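DUF596 domain-containing protein (PDB 2O5H) is of unknown function, a conserved bacterial alpha-beta protein of the DUF596 family whose assembly holds two chains. Local coordinates at residues H13-D18 against F48-E53. Numbering follows the deposited sequence.
Sequences HKRYQD and FEEKTE
A single salt bridge at the protein surface, between Arg15 and Glu50, ties the C-terminal part of helix 3-16 to the first turn of helix 48-64. NH2 of Arg15 donates to OE2 of Glu50 over 2.9 Å, and the bond is well short of straight, with an N-H...O angle of 137°. The two planar groups are turned 45° against each other: the carboxylate oxygen sits at the edge of the guanidinium, close to its plane, whereas the donor nitrogen comes to OE2 from above the carboxylate plane. A bend in the arginine chain at chi3 (-84°) turns the guanidinium, while the glutamate reaches across with its chain extended beyond CG. Both ends have further partners: NE of Arg15 pairs with Asp11, one turn back on its own helix, and OE1 of Glu50 is hydrogen-bonded to Ser45 OG. The contact is thus the outer edge of a helix-helix interface in an alpha-beta fold, bridging two helices separated in sequence by two others. Deeper in, Tyr16 packs on Ala54, Ile57 and Leu58 of helix 48-64 and meets Phe44 edge-to-face. Glu50 also touches Val12, and its backbone N is hydrogen-bonded to Asp47 OD2 at the start of the helix.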
ATOM      1  N   HIS A  13      -9.552 -19.916   2.311  1.00 38.88           N
ATOM      2  CA  HIS A  13     -10.140 -19.443   1.091  1.00 40.56           C
ATOM      3  C   HIS A  13     -11.613 -19.109   1.305  1.00 40.40           C
ATOM      4  O   HIS A  13     -12.080 -18.059   0.889  1.00 40.75           O
ATOM      5  CB  HIS A  13      -9.977 -20.526   0.014  1.00 42.54           C
ATOM      6  CG  HIS A  13     -10.068 -20.006  -1.385  1.00 48.19           C
ATOM      7  ND1 HIS A  13     -11.273 -19.774  -2.014  1.00 53.34           N
ATOM      8  CD2 HIS A  13      -9.105 -19.662  -2.273  1.00 51.56           C
ATOM      9  CE1 HIS A  13     -11.049 -19.293  -3.226  1.00 54.45           C
ATOM     10  NE2 HIS A  13      -9.740 -19.221  -3.409  1.00 53.80           N
ATOM     11  N   LYS A  14     -12.348 -20.018   1.950  1.00 40.26           N
ATOM     12  CA  LYS A  14     -13.750 -19.785   2.303  1.00 39.30           C
ATOM     13  C   LYS A  14     -13.964 -18.628   3.275  1.00 39.95           C
ATOM     14  O   LYS A  14     -14.880 -17.806   3.087  1.00 40.37           O
ATOM     15  CB  LYS A  14     -14.364 -21.073   2.852  1.00 40.24           C
ATOM     16  CG  LYS A  14     -15.871 -21.088   2.799  1.00 41.17           C
ATOM     17  CD  LYS A  14     -16.423 -22.510   2.785  1.00 44.92           C
ATOM     18  CE  LYS A  14     -17.860 -22.499   3.303  1.00 45.40           C
ATOM     19  NZ  LYS A  14     -18.446 -23.875   3.387  1.00 47.78           N
ATOM     20  N   ARG A  15     -13.137 -18.548   4.315  1.00 38.75           N
ATOM     21  CA  ARG A  15     -13.255 -17.469   5.286  1.00 38.78           C
ATOM     22  C   ARG A  15     -12.928 -16.111   4.668  1.00 37.25           C
ATOM     23  O   ARG A  15     -13.555 -15.131   5.020  1.00 36.84           O
ATOM     24  CB  ARG A  15     -12.394 -17.730   6.519  1.00 38.58           C
ATOM     25  CG  ARG A  15     -12.839 -18.974   7.281  1.00 42.43           C
ATOM     26  CD  ARG A  15     -12.118 -19.130   8.614  1.00 46.40           C
ATOM     27  NE  ARG A  15     -10.821 -19.784   8.443  1.00 46.07           N
ATOM     28  CZ  ARG A  15      -9.653 -19.165   8.599  1.00 46.20           C
ATOM     29  NH1 ARG A  15      -9.650 -17.901   8.949  1.00 44.46           N
ATOM     30  NH2 ARG A  15      -8.503 -19.813   8.423  1.00 41.10           N
ATOM     31  N   TYR A  16     -11.978 -16.059   3.737  1.00 36.99           N
ATOM     32  CA  TYR A  16     -11.602 -14.768   3.125  1.00 37.24           C
ATOM     33  C   TYR A  16     -12.720 -14.210   2.226  1.00 38.89           C
ATOM     34  O   TYR A  16     -12.906 -12.987   2.097  1.00 38.71           O
ATOM     35  CB  TYR A  16     -10.219 -14.815   2.410  1.00 36.50           C
ATOM     36  CG  TYR A  16      -9.873 -13.452   1.813  1.00 35.96           C
ATOM     37  CD1 TYR A  16      -9.415 -12.406   2.627  1.00 34.11           C
ATOM     38  CD2 TYR A  16     -10.078 -13.196   0.456  1.00 35.61           C
ATOM     39  CE1 TYR A  16      -9.148 -11.164   2.105  1.00 30.43           C
ATOM     40  CE2 TYR A  16      -9.842 -11.945  -0.089  1.00 35.03           C
ATOM     41  CZ  TYR A  16      -9.377 -10.925   0.736  1.00 35.53           C
ATOM     42  OH  TYR A  16      -9.136  -9.694   0.171  1.00 34.87           O
ATOM     43  N   GLN A  17     -13.531 -15.113   1.669  1.00 40.56           N
ATOM     44  CA  GLN A  17     -14.636 -14.749   0.781  1.00 41.35           C
ATOM     45  C   GLN A  17     -15.552 -13.655   1.300  1.00 41.01           C
ATOM     46  O   GLN A  17     -16.035 -12.841   0.519  1.00 41.86           O
ATOM     47  CB  GLN A  17     -15.442 -15.993   0.402  1.00 42.59           C
ATOM     48  CG  GLN A  17     -15.773 -16.078  -1.096  1.00 46.95           C
ATOM     49  CD  GLN A  17     -14.531 -15.967  -2.004  1.00 50.72           C
ATOM     50  OE1 GLN A  17     -13.400 -16.291  -1.600  1.00 53.38           O
ATOM     51  NE2 GLN A  17     -14.749 -15.517  -3.240  1.00 51.72           N
ATOM     52  N   ASP A  18     -15.777 -13.611   2.612  0.50 40.83           N
ATOM     53  CA  ASP A  18     -16.696 -12.637   3.223  0.50 40.17           C
ATOM     54  C   ASP A  18     -16.144 -11.195   3.358  0.50 39.56           C
ATOM     55  O   ASP A  18     -16.866 -10.287   3.799  0.50 38.88           O
ATOM     56  CB  ASP A  18     -17.165 -13.129   4.600  0.50 40.67           C
ATOM     57  CG  ASP A  18     -17.429 -14.634   4.645  0.50 42.11           C
ATOM     58  OD1 ASP A  18     -17.610 -15.271   3.580  0.50 44.24           O
ATOM     59  OD2 ASP A  18     -17.466 -15.179   5.766  0.50 43.53           O
ATOM     60  N   PHE A  48       1.246 -15.885   8.753  1.00 33.28           N
ATOM     61  CA  PHE A  48       1.859 -15.613   7.454  1.00 32.31           C
ATOM     62  C   PHE A  48       1.250 -16.390   6.269  1.00 32.43           C
ATOM     63  O   PHE A  48       0.933 -15.780   5.254  1.00 31.22           O
ATOM     64  CB  PHE A  48       3.385 -15.793   7.524  1.00 32.57           C
ATOM     65  CG  PHE A  48       4.106 -15.501   6.221  1.00 31.71           C
ATOM     66  CD1 PHE A  48       3.922 -14.300   5.580  1.00 30.28           C
ATOM     67  CD2 PHE A  48       4.961 -16.454   5.656  1.00 30.22           C
ATOM     68  CE1 PHE A  48       4.606 -14.010   4.359  1.00 33.52           C
ATOM     69  CE2 PHE A  48       5.640 -16.196   4.452  1.00 31.04           C
ATOM     70  CZ  PHE A  48       5.451 -14.967   3.813  1.00 32.70           C
ATOM     71  N   GLU A  49       1.099 -17.721   6.392  1.00 31.61           N
ATOM     72  CA  GLU A  49       0.446 -18.511   5.348  1.00 31.82           C
ATOM     73  C   GLU A  49      -0.965 -18.006   5.063  1.00 31.34           C
ATOM     74  O   GLU A  49      -1.331 -17.896   3.901  1.00 29.07           O
ATOM     75  CB  GLU A  49       0.370 -19.992   5.737  1.00 31.19           C
ATOM     76  CG  GLU A  49      -0.183 -20.862   4.634  1.00 34.52           C
ATOM     77  CD  GLU A  49      -0.213 -22.320   4.999  1.00 35.03           C
ATOM     78  OE1 GLU A  49      -0.573 -22.679   6.155  1.00 37.71           O
ATOM     79  OE2 GLU A  49       0.081 -23.114   4.096  1.00 37.47           O
ATOM     80  N   GLU A  50      -1.771 -17.784   6.116  1.00 31.37           N
ATOM     81  CA  GLU A  50      -3.136 -17.319   5.890  1.00 31.87           C
ATOM     82  C   GLU A  50      -3.190 -15.959   5.181  1.00 33.07           C
ATOM     83  O   GLU A  50      -4.029 -15.761   4.306  1.00 34.18           O
ATOM     84  CB  GLU A  50      -3.930 -17.288   7.183  1.00 33.18           C
ATOM     85  CG  GLU A  50      -4.114 -18.676   7.730  1.00 35.59           C
ATOM     86  CD  GLU A  50      -5.161 -18.740   8.818  1.00 41.19           C
ATOM     87  OE1 GLU A  50      -5.401 -17.717   9.484  1.00 45.69           O
ATOM     88  OE2 GLU A  50      -5.714 -19.826   9.026  1.00 43.25           O
ATOM     89  N   LYS A  51      -2.308 -15.035   5.562  1.00 31.32           N
ATOM     90  CA  LYS A  51      -2.226 -13.732   4.896  1.00 33.30           C
ATOM     91  C   LYS A  51      -1.833 -13.896   3.428  1.00 32.36           C
ATOM     92  O   LYS A  51      -2.441 -13.286   2.551  1.00 33.27           O
ATOM     93  CB  LYS A  51      -1.252 -12.805   5.630  1.00 32.11           C
ATOM     94  CG  LYS A  51      -1.851 -12.159   6.878  1.00 34.39           C
ATOM     95  CD  LYS A  51      -0.861 -11.210   7.518  1.00 32.66           C
ATOM     96  CE  LYS A  51       0.114 -12.064   8.369  1.00 36.30           C
ATOM     97  NZ  LYS A  51       0.762 -11.346   9.453  1.00 40.55           N
ATOM     98  N   THR A  52      -0.835 -14.732   3.179  1.00 33.03           N
ATOM     99  CA  THR A  52      -0.361 -15.031   1.801  1.00 32.81           C
ATOM    100  C   THR A  52      -1.528 -15.598   0.948  1.00 33.04           C
ATOM    101  O   THR A  52      -1.718 -15.221  -0.194  1.00 33.16           O
ATOM    102  CB  THR A  52       0.815 -16.048   1.828  1.00 32.33           C
ATOM    103  OG1 THR A  52       1.962 -15.450   2.455  1.00 33.61           O
ATOM    104  CG2 THR A  52       1.211 -16.460   0.403  1.00 32.71           C
ATOM    105  N   GLU A  53      -2.308 -16.501   1.509  1.00 32.20           N
ATOM    106  CA  GLU A  53      -3.491 -17.035   0.788  1.00 32.93           C
ATOM    107  C   GLU A  53      -4.540 -15.950   0.479  1.00 32.71           C
ATOM    108  O   GLU A  53      -5.085 -15.913  -0.606  1.00 32.31           O
ATOM    109  CB  GLU A  53      -4.157 -18.172   1.573  1.00 32.97           C
ATOM    110  CG  GLU A  53      -3.302 -19.468   1.628  1.00 38.84           C
ATOM    111  CD  GLU A  53      -2.738 -19.880   0.265  1.00 44.60           C
ATOM    112  OE1 GLU A  53      -3.540 -20.024  -0.706  1.00 45.75           O
ATOM    113  OE2 GLU A  53      -1.487 -20.077   0.184  1.00 47.90           O
TER